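PDB 6K10: aldehyde dehydrogenase from Staphylococcus aureus, which catalyses the NAD-dependent oxidation of 4,4'-diaponeurosporen-4-al to 4,4'-diaponeurosporenoic acid, a step in the biosynthesis of the carotenoid staphyloxanthin. Local coordinates for residues T114-A119 with D189-T194; D227-I232 with L375-E380; A247-V252 with E343-I348; P254-V259 with P350-Q355. The protein carries 1 engineered substitution. One frame throughout, in Å; residues are numbered along the deposited sequence.

How the interactions relate
From the N terminus, interaction 1 comes first: it joins strand 104-118 to strand 190-194 in one of the two mixed sheets, closing the loop of about 70 residues between them before any other contact opens. Interaction 2 closes a long loop from Asp227 to Glu380, next to the paired strands 223-226 and 372-376 of the other sheet. Interactions 3 and 4 are nested inside that loop and cross each other, since 247-252 and 254-259 return to 343-348 and 350-355 in the same order. Interaction 3 joins two loops at the predicted active site, and interaction 4 carries both segments on into adjacent parallel strands. Ile344 N meets Asp255 OD2 between them, while Tyr354 packs on Asp227 of interaction 2.

Interaction 1 (T114-A119 with D189-T194); sequences TVLIIA and DYVFFT
Thr114 and Asp189 open this parallel strand pair with two hydrogen bonds. Thr114 N donates to the anti lone pair of Asp189 OD2 at 2.7 Å, almost straight (177°), while Asp189 N donates back to Thr114 O at 2.8 Å. With CG set beside its own backbone N (chi1 -58°), Asp189 can turn its carboxylate to that amide. Thr114 OG1 has a separate partner, Thr141 OG1. At Val115, CG1 rests 3.7 Å from Tyr190 CB, and the tyrosine ring leads away to a hydrogen bond with Thr215. Leu116 uses both backbone polar atoms toward the partner strand: its N donates to Tyr190 O at 2.9 Å, and its O accepts from Phe192 N at 2.7 Å. Ile117 lies beside Phe192, on the face that also carries Val115 and Tyr190; helix 126-138 packs against this side. Ile118 N donates to Phe192 O, and on the opposite face its CG2 meets the edge of the Phe193 ring, 3.7 Å from CD1, where both side chains pack on Val203 of helix 197-209. Ile118 O takes Thr194 N at 3.3 Å and also a water, which in turn accepts from Thr194 OG1. Both strands belong to the Rossmann-type cofactor-binding domain of the aldehyde dehydrogenase fold, and Thr194 lies about 4 Å, side chain to side chain, from the predicted catalytic Glu217. The ladder thus satisfies alternate peptide groups by parallel pairing, with an aspartate closing one end and a water the other; between them Tyr190 N is left buried without a partner.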
# COMPACT_ATOMS: atom_id res chain seq x y z
N THR A 114 -6.21 3.41 -15.35
CA THR A 114 -5.28 2.90 -16.35
C THR A 114 -3.94 2.64 -15.65
O THR A 114 -3.36 3.56 -15.08
CB THR A 114 -5.12 3.89 -17.50
OG1 THR A 114 -6.38 4.07 -18.15
CG2 THR A 114 -4.10 3.38 -18.51
N VAL A 115 -3.47 1.39 -15.71
CA VAL A 115 -2.32 0.97 -14.93
C VAL A 115 -1.19 0.52 -15.86
O VAL A 115 -1.41 0.18 -17.02
CB VAL A 115 -2.67 -0.15 -13.93
CG1 VAL A 115 -3.88 0.26 -13.09
CG2 VAL A 115 -2.94 -1.46 -14.66
N LEU A 116 0.02 0.52 -15.31
CA LEU A 116 1.23 0.13 -16.02
C LEU A 116 1.82 -1.10 -15.34
O LEU A 116 1.95 -1.14 -14.11
CB LEU A 116 2.25 1.27 -16.03
CG LEU A 116 3.62 0.96 -16.64
CD1 LEU A 116 3.50 0.50 -18.08
CD2 LEU A 116 4.54 2.17 -16.53
N ILE A 117 2.20 -2.10 -16.14
CA ILE A 117 2.81 -3.32 -15.65
C ILE A 117 4.14 -3.51 -16.37
O ILE A 117 4.18 -3.60 -17.61
CB ILE A 117 1.90 -4.54 -15.87
CG1 ILE A 117 0.62 -4.40 -15.04
CG2 ILE A 117 2.63 -5.83 -15.51
CD1 ILE A 117 -0.42 -5.46 -15.33
N ILE A 118 5.22 -3.55 -15.60
CA ILE A 118 6.57 -3.74 -16.13
C ILE A 118 7.07 -5.10 -15.67
O ILE A 118 7.04 -5.40 -14.47
CB ILE A 118 7.53 -2.63 -15.66
CG1 ILE A 118 7.02 -1.25 -16.09
CG2 ILE A 118 8.94 -2.87 -16.19
CD1 ILE A 118 7.68 -0.10 -15.36
N ALA A 119 7.55 -5.91 -16.61
CA ALA A 119 7.98 -7.26 -16.26
C ALA A 119 9.41 -7.51 -16.71
O ALA A 119 9.81 -7.06 -17.79
CB ALA A 119 7.06 -8.31 -16.89
N ASP A 189 -2.58 5.61 -13.35
CA ASP A 189 -3.26 5.55 -12.07
C ASP A 189 -2.63 4.53 -11.12
O ASP A 189 -2.92 4.57 -9.92
CB ASP A 189 -4.75 5.24 -12.27
CG ASP A 189 -5.44 6.27 -13.15
OD1 ASP A 189 -5.56 7.43 -12.71
OD2 ASP A 189 -5.85 5.91 -14.27
N TYR A 190 -1.78 3.64 -11.63
CA TYR A 190 -1.02 2.72 -10.81
C TYR A 190 0.13 2.18 -11.63
O TYR A 190 0.02 2.02 -12.85
CB TYR A 190 -1.90 1.56 -10.29
CG TYR A 190 -1.37 0.92 -9.03
CD1 TYR A 190 -0.40 -0.07 -9.09
CD2 TYR A 190 -1.83 1.32 -7.78
CE1 TYR A 190 0.09 -0.66 -7.94
CE2 TYR A 190 -1.34 0.74 -6.63
CZ TYR A 190 -0.39 -0.24 -6.71
OH TYR A 190 0.09 -0.81 -5.55
N VAL A 191 1.26 1.91 -10.97
CA VAL A 191 2.43 1.32 -11.61
C VAL A 191 2.83 0.07 -10.85
O VAL A 191 3.04 0.12 -9.64
CB VAL A 191 3.60 2.32 -11.68
CG1 VAL A 191 4.84 1.63 -12.20
CG2 VAL A 191 3.24 3.50 -12.57
N PHE A 192 2.94 -1.05 -11.56
CA PHE A 192 3.37 -2.32 -11.00
C PHE A 192 4.68 -2.71 -11.67
O PHE A 192 4.73 -2.83 -12.89
CB PHE A 192 2.30 -3.41 -11.20
CG PHE A 192 2.60 -4.71 -10.49
CD1 PHE A 192 3.61 -5.56 -10.93
CD2 PHE A 192 1.88 -5.07 -9.37
CE1 PHE A 192 3.88 -6.74 -10.28
CE2 PHE A 192 2.15 -6.26 -8.71
CZ PHE A 192 3.15 -7.09 -9.16
N PHE A 193 5.73 -2.90 -10.87
CA PHE A 193 7.08 -3.14 -11.38
C PHE A 193 7.72 -4.33 -10.68
O PHE A 193 7.73 -4.40 -9.45
CB PHE A 193 7.96 -1.89 -11.21
CG PHE A 193 9.42 -2.17 -11.44
CD1 PHE A 193 9.95 -2.12 -12.71
CD2 PHE A 193 10.26 -2.47 -10.38
CE1 PHE A 193 11.29 -2.38 -12.93
CE2 PHE A 193 11.59 -2.73 -10.59
CZ PHE A 193 12.11 -2.68 -11.86
N THR A 194 8.28 -5.24 -11.47
CA THR A 194 9.16 -6.30 -10.99
C THR A 194 10.47 -6.19 -11.75
O THR A 194 10.48 -6.14 -12.98
CB THR A 194 8.55 -7.70 -11.21
OG1 THR A 194 7.29 -7.78 -10.55
CG2 THR A 194 9.47 -8.78 -10.66
O HOH W 1 5.81 -7.50 -13.06

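Interaction 2 (D227-I232 with L375-E380); sequences DETANI and LFSEDE. With EDO (1,2-ethanediol), chain B.
Asp227 and Ser377 meet because CG of the aspartate stands between its backbone N and carbonyl carbon (chi1 80°), whereas OG of the serine is anti to its backbone N (chi1 178°). Each residue begins a side-chain turn, an Asx turn at Asp227 and an ST turn at Ser377, and the two turns interlock at the C-terminal ends of the neighbouring parallel strands 223-226 and 372-376. Ser377 OG donates to Asp227 OD2 at 2.6 Å, on the syn side of the carboxylate, and accepts from Asp379 N. The other oxygen, Asp227 OD1, takes two donors: Thr229 OG1 on its syn side, at 2.7 Å, and Thr229 N from above the carboxylate plane. Having given its proton to that oxygen, Thr229 OG1 accepts from Glu378 N at 2.9 Å. These bonds fix the carboxylate at the start of a type I beta turn from Asp227 to Ala230. The backbones join once, where Asp227 N donates to Phe376 O at 3.2 Å; Ala230 CB packs beside the same carbonyl. Beyond the turns, Asn231 and Asp379 are the N-caps of helices 232-244 and 380-389. At the outer edge Glu378 OE2 is hydrogen-bonded to Thr442 of the second subunit, and a water links it to Asn231 N; a 1,2-ethanediol, probably from the crystallisation liquor, adds a weak bond. The carboxylates of Asp227 and Asp379 would probably repel each other somewhat, which a water may ease: it donates to Asp227 OD2 at 2.9 Å and to Asp379 OD2 at 2.8 Å.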
# COMPACT_ATOMS: atom_id res chain seq x y z
N ASP A 227 21.35 -24.65 10.12
CA ASP A 227 21.97 -24.82 11.43
C ASP A 227 22.30 -26.28 11.69
O ASP A 227 22.02 -27.17 10.88
CB ASP A 227 21.10 -24.20 12.53
CG ASP A 227 19.91 -25.05 12.98
OD1 ASP A 227 19.79 -26.25 12.62
OD2 ASP A 227 19.09 -24.50 13.74
N GLU A 228 22.93 -26.53 12.84
CA GLU A 228 23.51 -27.84 13.13
C GLU A 228 22.47 -28.92 13.37
O GLU A 228 22.83 -30.10 13.42
CB GLU A 228 24.45 -27.74 14.33
CG GLU A 228 23.80 -27.22 15.62
CD GLU A 228 23.88 -25.71 15.75
OE1 GLU A 228 23.74 -25.01 14.72
OE2 GLU A 228 24.10 -25.22 16.88
N THR A 229 21.19 -28.57 13.52
CA THR A 229 20.13 -29.55 13.71
C THR A 229 19.43 -29.93 12.41
O THR A 229 18.55 -30.79 12.43
CB THR A 229 19.09 -29.03 14.70
OG1 THR A 229 18.32 -27.98 14.10
CG2 THR A 229 19.76 -28.51 15.96
N ALA A 230 19.80 -29.31 11.29
CA ALA A 230 19.06 -29.49 10.05
C ALA A 230 19.17 -30.92 9.53
O ALA A 230 20.16 -31.62 9.75
CB ALA A 230 19.56 -28.52 8.99
N ASN A 231 18.12 -31.35 8.83
CA ASN A 231 18.17 -32.57 8.02
C ASN A 231 18.94 -32.22 6.76
O ASN A 231 18.42 -31.58 5.85
CB ASN A 231 16.76 -33.06 7.70
CG ASN A 231 16.75 -34.41 7.01
OD1 ASN A 231 17.60 -34.70 6.17
ND2 ASN A 231 15.79 -35.25 7.37
N ILE A 232 20.20 -32.66 6.70
CA ILE A 232 21.13 -32.14 5.70
C ILE A 232 20.72 -32.57 4.29
O ILE A 232 20.73 -31.76 3.36
CB ILE A 232 22.57 -32.57 6.03
CG1 ILE A 232 22.97 -32.05 7.41
CG2 ILE A 232 23.53 -32.06 4.96
CD1 ILE A 232 23.12 -30.54 7.48
N LEU A 375 15.33 -20.90 6.39
CA LEU A 375 16.01 -21.50 7.52
C LEU A 375 15.75 -23.00 7.51
O LEU A 375 14.60 -23.43 7.44
CB LEU A 375 15.54 -20.90 8.85
CG LEU A 375 15.98 -21.68 10.09
CD1 LEU A 375 17.49 -21.61 10.27
CD2 LEU A 375 15.27 -21.18 11.33
N PHE A 376 16.82 -23.78 7.58
CA PHE A 376 16.73 -25.23 7.73
C PHE A 376 17.18 -25.59 9.13
O PHE A 376 18.34 -25.36 9.50
CB PHE A 376 17.56 -25.95 6.66
CG PHE A 376 16.92 -25.93 5.31
CD1 PHE A 376 17.14 -24.88 4.44
CD2 PHE A 376 16.05 -26.94 4.91
CE1 PHE A 376 16.53 -24.84 3.20
CE2 PHE A 376 15.45 -26.91 3.67
CZ PHE A 376 15.69 -25.86 2.81
N SER A 377 16.25 -26.12 9.91
CA SER A 377 16.46 -26.39 11.33
C SER A 377 15.36 -27.31 11.82
O SER A 377 14.23 -27.26 11.32
CB SER A 377 16.46 -25.08 12.14
OG SER A 377 16.61 -25.33 13.53
N GLU A 378 15.71 -28.15 12.79
CA GLU A 378 14.73 -28.92 13.54
C GLU A 378 14.50 -28.33 14.92
O GLU A 378 13.78 -28.92 15.74
CB GLU A 378 15.19 -30.38 13.64
CG GLU A 378 15.41 -31.05 12.29
CD GLU A 378 14.14 -31.09 11.47
OE1 GLU A 378 13.06 -31.24 12.07
OE2 GLU A 378 14.23 -30.97 10.22
N ASP A 379 15.08 -27.16 15.19
CA ASP A 379 15.02 -26.50 16.49
C ASP A 379 13.92 -25.44 16.42
O ASP A 379 14.11 -24.38 15.82
CB ASP A 379 16.38 -25.92 16.84
CG ASP A 379 16.38 -25.10 18.12
OD1 ASP A 379 15.34 -25.03 18.82
OD2 ASP A 379 17.44 -24.53 18.44
N GLU A 380 12.78 -25.75 17.04
CA GLU A 380 11.65 -24.83 17.15
C GLU A 380 12.08 -23.41 17.53
O GLU A 380 11.66 -22.43 16.90
CB GLU A 380 10.67 -25.34 18.20
CG GLU A 380 9.46 -26.06 17.67
CD GLU A 380 8.64 -26.65 18.79
OE1 GLU A 380 7.87 -25.90 19.43
OE2 GLU A 380 8.76 -27.87 19.05
C1 EDO B . 10.57 -31.41 10.38
O1 EDO B . 11.03 -30.13 9.93
C2 EDO B . 9.85 -31.26 11.72
O2 EDO B . 8.63 -32.02 11.67
O HOH W 2 19.50 -25.13 16.57
O HOH W 3 15.83 -29.41 8.95

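Interaction 3 (A247-V252 with E343-I348); sequences AGQTSV and EIFGPI. Engineered in segment 247-252: Ser251 (natural residue Cys).
Gly248 and Gly346 bring two irregular, roughly antiparallel loop segments within 4.0 Å, CA to CA, without a direct hydrogen bond between the segments. Gly248 has a positive phi (81°), and a CB on it would point into the carbonyl of Gly346 and also crowd Ala247 O, so the absence of a side chain permits the approach. Backbone oxygens meet C-H groups instead: Ala247 O lies 3.4 Å from Gly346 CA and 3.1 Å from Pro347 CD. Phe345, itself in a left-handed backbone conformation (phi 52°, psi 46°), carries most of the side-chain contact. One face of its ring meets the Gln249-Thr250 peptide, with Gln249 C 3.8 Å above the plane and displaced toward the rim; CE1 reaches Thr250 C at 3.6 Å. Gln249 is the centre of an inverse gamma turn. Its OE1 and Phe345 O share a water, 3.0 Å from the first and 2.9 Å from the second, while its NE2 is bound to Arg291 O. Two further waters lie between Glu343 OE2 and the carbonyls of Thr250 and Ser251; Glu343 OE1 itself accepts from Gly220 N. Ser251 is engineered, the natural residue being the cysteine of the predicted active site, and its side chain is about 6 Å from that of Glu217. Segment 343-348 thus packs against the loop of the predicted nucleophile position. That loop follows helix 232-244, whose Lys243 NZ bonds Gly346 O and Ile348 O. Pro347 packs on Ile325 of strand 324-330, and Ile348 on Leu304 and Leu305 of helix 295-307.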
# COMPACT_ATOMS: atom_id res chain seq x y z
N ALA A 247 17.92 -21.91 -13.70
CA ALA A 247 19.36 -21.65 -13.65
C ALA A 247 19.70 -20.53 -12.66
O ALA A 247 20.61 -19.73 -12.88
CB ALA A 247 19.92 -21.33 -15.04
N GLY A 248 18.95 -20.47 -11.56
CA GLY A 248 19.21 -19.49 -10.53
C GLY A 248 18.67 -18.11 -10.78
O GLY A 248 18.87 -17.22 -9.94
N GLN A 249 17.97 -17.89 -11.89
CA GLN A 249 17.49 -16.56 -12.26
C GLN A 249 16.11 -16.33 -11.63
O GLN A 249 15.08 -16.25 -12.29
CB GLN A 249 17.47 -16.41 -13.77
CG GLN A 249 18.84 -16.69 -14.38
CD GLN A 249 18.82 -16.82 -15.89
OE1 GLN A 249 19.33 -15.95 -16.61
NE2 GLN A 249 18.25 -17.91 -16.39
N THR A 250 16.12 -16.22 -10.30
CA THR A 250 14.91 -16.08 -9.50
C THR A 250 15.18 -15.12 -8.35
O THR A 250 16.22 -15.21 -7.70
CB THR A 250 14.44 -17.44 -8.96
OG1 THR A 250 14.38 -18.39 -10.03
CG2 THR A 250 13.07 -17.32 -8.31
N SER A 251 14.24 -14.21 -8.11
CA SER A 251 14.43 -13.23 -7.06
C SER A 251 14.36 -13.85 -5.67
O SER A 251 14.93 -13.29 -4.72
CB SER A 251 13.39 -12.11 -7.19
OG SER A 251 12.08 -12.61 -7.03
N VAL A 252 13.71 -15.00 -5.53
CA VAL A 252 13.64 -15.70 -4.25
C VAL A 252 14.50 -16.96 -4.26
O VAL A 252 14.36 -17.82 -3.39
CB VAL A 252 12.18 -16.01 -3.86
CG1 VAL A 252 11.37 -14.72 -3.79
CG2 VAL A 252 11.56 -16.97 -4.85
N GLU A 343 23.68 -9.31 -6.15
CA GLU A 343 22.70 -10.37 -6.33
C GLU A 343 23.15 -11.28 -7.46
O GLU A 343 23.35 -10.83 -8.59
CB GLU A 343 21.32 -9.78 -6.63
CG GLU A 343 20.22 -10.82 -6.85
CD GLU A 343 18.83 -10.21 -6.88
OE1 GLU A 343 18.71 -8.97 -6.82
OE2 GLU A 343 17.84 -10.98 -6.96
N ILE A 344 23.34 -12.56 -7.15
CA ILE A 344 23.96 -13.48 -8.11
C ILE A 344 23.06 -13.69 -9.31
O ILE A 344 23.49 -13.56 -10.46
CB ILE A 344 24.32 -14.80 -7.41
CG1 ILE A 344 25.28 -14.52 -6.26
CG2 ILE A 344 24.93 -15.78 -8.40
CD1 ILE A 344 25.51 -15.71 -5.37
N PHE A 345 21.79 -14.02 -9.07
CA PHE A 345 20.80 -14.24 -10.12
C PHE A 345 21.33 -15.25 -11.15
O PHE A 345 21.26 -15.04 -12.36
CB PHE A 345 20.41 -12.92 -10.79
CG PHE A 345 18.93 -12.76 -10.99
CD1 PHE A 345 18.10 -12.50 -9.92
CD2 PHE A 345 18.38 -12.85 -12.26
CE1 PHE A 345 16.74 -12.34 -10.10
CE2 PHE A 345 17.02 -12.69 -12.45
CZ PHE A 345 16.20 -12.44 -11.37
N GLY A 346 21.90 -16.34 -10.63
CA GLY A 346 22.50 -17.36 -11.45
C GLY A 346 22.84 -18.59 -10.64
O GLY A 346 22.66 -18.62 -9.42
N PRO A 347 23.36 -19.63 -11.30
CA PRO A 347 23.58 -20.93 -10.66
C PRO A 347 24.91 -21.04 -9.93
O PRO A 347 25.62 -22.06 -10.04
CB PRO A 347 23.49 -21.90 -11.83
CG PRO A 347 24.08 -21.12 -12.97
CD PRO A 347 23.72 -19.67 -12.73
N ILE A 348 25.28 -20.01 -9.18
CA ILE A 348 26.45 -20.02 -8.31
C ILE A 348 25.95 -19.90 -6.88
O ILE A 348 25.21 -18.97 -6.55
CB ILE A 348 27.42 -18.87 -8.65
CG1 ILE A 348 27.79 -18.91 -10.14
CG2 ILE A 348 28.66 -18.97 -7.79
CD1 ILE A 348 28.69 -17.77 -10.57
O HOH W 4 21.09 -14.01 -15.05
O HOH W 5 17.99 -13.46 -6.39
O HOH W 6 16.36 -11.10 -4.59

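Interaction 4 (P254-V259 with P350-Q355); sequences PDYILV and PILTYQ
Ile257 and Val259 exchange four backbone hydrogen bonds with the parallel strand beside them. Ile257 N donates to Pro350 O at 2.9 Å and Ile257 O accepts from Leu352 N at 2.8 Å; Val259 N then donates to Leu352 O, and Val259 O accepts from Tyr354 N in a longer, more bent bond (3.1 Å, 147°). That last carbonyl also meets Thr353 CA at 3.1 Å in a C-H...O contact. Outward from the ladder, side chains sort onto two faces. On one, Val259 CG1 sits between its own backbone N and carbonyl carbon (chi1 63°), which carries it to Ile351 CG2 at 3.6 Å; Ile257 adds to this layer, and helix 264-279 covers it through Leu267 and Ile268. On the other, Leu258 CD2 lies 4.0 Å from Leu352 CB, and both leucines pack on helix 357-365. The Tyr354 ring reaches across to the neighbouring strand, its edge at Leu258 O, 3.4 Å from Tyr354 CE2. At the N-terminal end Pro350 CG lies 3.7 Å from Tyr256 CB. Asp255, next to Tyr256, forms a salt bridge with Lys221 through OD1 and bonds Ile344 N through OD2. Strand 256-260 is flanked on its far edge by strand 223-226, giving the helix-covered parallel core of the alpha/beta catalytic domain of aldehyde dehydrogenases, just after the loop of the predicted nucleophile position.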
# COMPACT_ATOMS: atom_id res chain seq x y z
N PRO A 254 17.71 -19.11 -3.42
CA PRO A 254 18.82 -19.03 -2.46
C PRO A 254 20.01 -18.32 -3.08
O PRO A 254 20.60 -18.80 -4.06
CB PRO A 254 19.13 -20.50 -2.17
CG PRO A 254 17.79 -21.16 -2.31
CD PRO A 254 17.14 -20.46 -3.47
N ASP A 255 20.34 -17.15 -2.55
CA ASP A 255 21.52 -16.46 -3.06
C ASP A 255 22.80 -17.04 -2.46
O ASP A 255 23.72 -17.41 -3.19
CB ASP A 255 21.43 -14.96 -2.80
CG ASP A 255 22.56 -14.19 -3.45
OD1 ASP A 255 23.67 -14.12 -2.87
OD2 ASP A 255 22.35 -13.67 -4.58
N TYR A 256 22.86 -17.14 -1.13
CA TYR A 256 24.03 -17.67 -0.45
C TYR A 256 23.58 -18.47 0.77
O TYR A 256 22.44 -18.37 1.21
CB TYR A 256 25.00 -16.55 -0.04
CG TYR A 256 24.43 -15.56 0.95
CD1 TYR A 256 23.74 -14.44 0.52
CD2 TYR A 256 24.58 -15.75 2.32
CE1 TYR A 256 23.22 -13.53 1.41
CE2 TYR A 256 24.06 -14.84 3.23
CZ TYR A 256 23.38 -13.73 2.77
OH TYR A 256 22.86 -12.82 3.67
N ILE A 257 24.50 -19.27 1.30
CA ILE A 257 24.23 -20.15 2.43
C ILE A 257 25.09 -19.72 3.61
O ILE A 257 26.30 -19.49 3.46
CB ILE A 257 24.49 -21.62 2.07
CG1 ILE A 257 23.61 -22.04 0.88
CG2 ILE A 257 24.26 -22.53 3.28
CD1 ILE A 257 23.56 -23.54 0.61
N LEU A 258 24.47 -19.60 4.78
CA LEU A 258 25.15 -19.51 6.07
C LEU A 258 24.90 -20.83 6.77
O LEU A 258 23.77 -21.10 7.20
CB LEU A 258 24.61 -18.33 6.89
CG LEU A 258 25.00 -16.92 6.45
CD1 LEU A 258 24.07 -15.92 7.10
CD2 LEU A 258 26.45 -16.61 6.79
N VAL A 259 25.93 -21.67 6.85
CA VAL A 259 25.80 -23.00 7.43
C VAL A 259 26.67 -23.07 8.68
O VAL A 259 27.77 -22.51 8.72
CB VAL A 259 26.19 -24.11 6.43
CG1 VAL A 259 27.65 -24.01 6.00
CG2 VAL A 259 25.89 -25.50 7.00
N PRO A 350 27.35 -19.66 -3.14
CA PRO A 350 28.44 -19.55 -2.16
C PRO A 350 27.99 -20.05 -0.79
O PRO A 350 26.84 -19.86 -0.38
CB PRO A 350 28.74 -18.05 -2.12
CG PRO A 350 27.49 -17.40 -2.60
CD PRO A 350 26.82 -18.35 -3.54
N ILE A 351 28.92 -20.67 -0.08
CA ILE A 351 28.66 -21.27 1.23
C ILE A 351 29.59 -20.63 2.25
O ILE A 351 30.82 -20.75 2.13
CB ILE A 351 28.83 -22.79 1.19
CG1 ILE A 351 27.82 -23.42 0.23
CG2 ILE A 351 28.70 -23.39 2.58
CD1 ILE A 351 28.11 -24.86 -0.12
N LEU A 352 29.01 -19.94 3.23
CA LEU A 352 29.75 -19.31 4.31
C LEU A 352 29.41 -20.01 5.62
O LEU A 352 28.29 -20.48 5.82
CB LEU A 352 29.42 -17.82 4.43
CG LEU A 352 29.74 -16.84 3.29
CD1 LEU A 352 28.74 -16.96 2.14
CD2 LEU A 352 29.79 -15.41 3.82
N THR A 353 30.38 -20.06 6.53
CA THR A 353 30.18 -20.71 7.82
C THR A 353 29.97 -19.69 8.93
O THR A 353 30.43 -18.55 8.85
CB THR A 353 31.37 -21.61 8.18
OG1 THR A 353 32.53 -20.80 8.40
CG2 THR A 353 31.64 -22.57 7.07
N TYR A 354 29.27 -20.13 9.97
CA TYR A 354 29.07 -19.33 11.17
C TYR A 354 29.19 -20.26 12.38
O TYR A 354 29.03 -21.47 12.27
CB TYR A 354 27.72 -18.60 11.16
CG TYR A 354 26.50 -19.49 11.36
CD1 TYR A 354 26.03 -19.77 12.63
CD2 TYR A 354 25.83 -20.03 10.27
CE1 TYR A 354 24.92 -20.57 12.83
CE2 TYR A 354 24.71 -20.83 10.46
CZ TYR A 354 24.27 -21.10 11.74
OH TYR A 354 23.16 -21.89 11.94
N GLN A 355 29.48 -19.67 13.54
CA GLN A 355 29.64 -20.47 14.75
C GLN A 355 28.42 -20.44 15.66
O GLN A 355 28.16 -21.42 16.36
CB GLN A 355 30.87 -20.00 15.54
CG GLN A 355 32.19 -20.40 14.92
CD GLN A 355 33.34 -20.34 15.90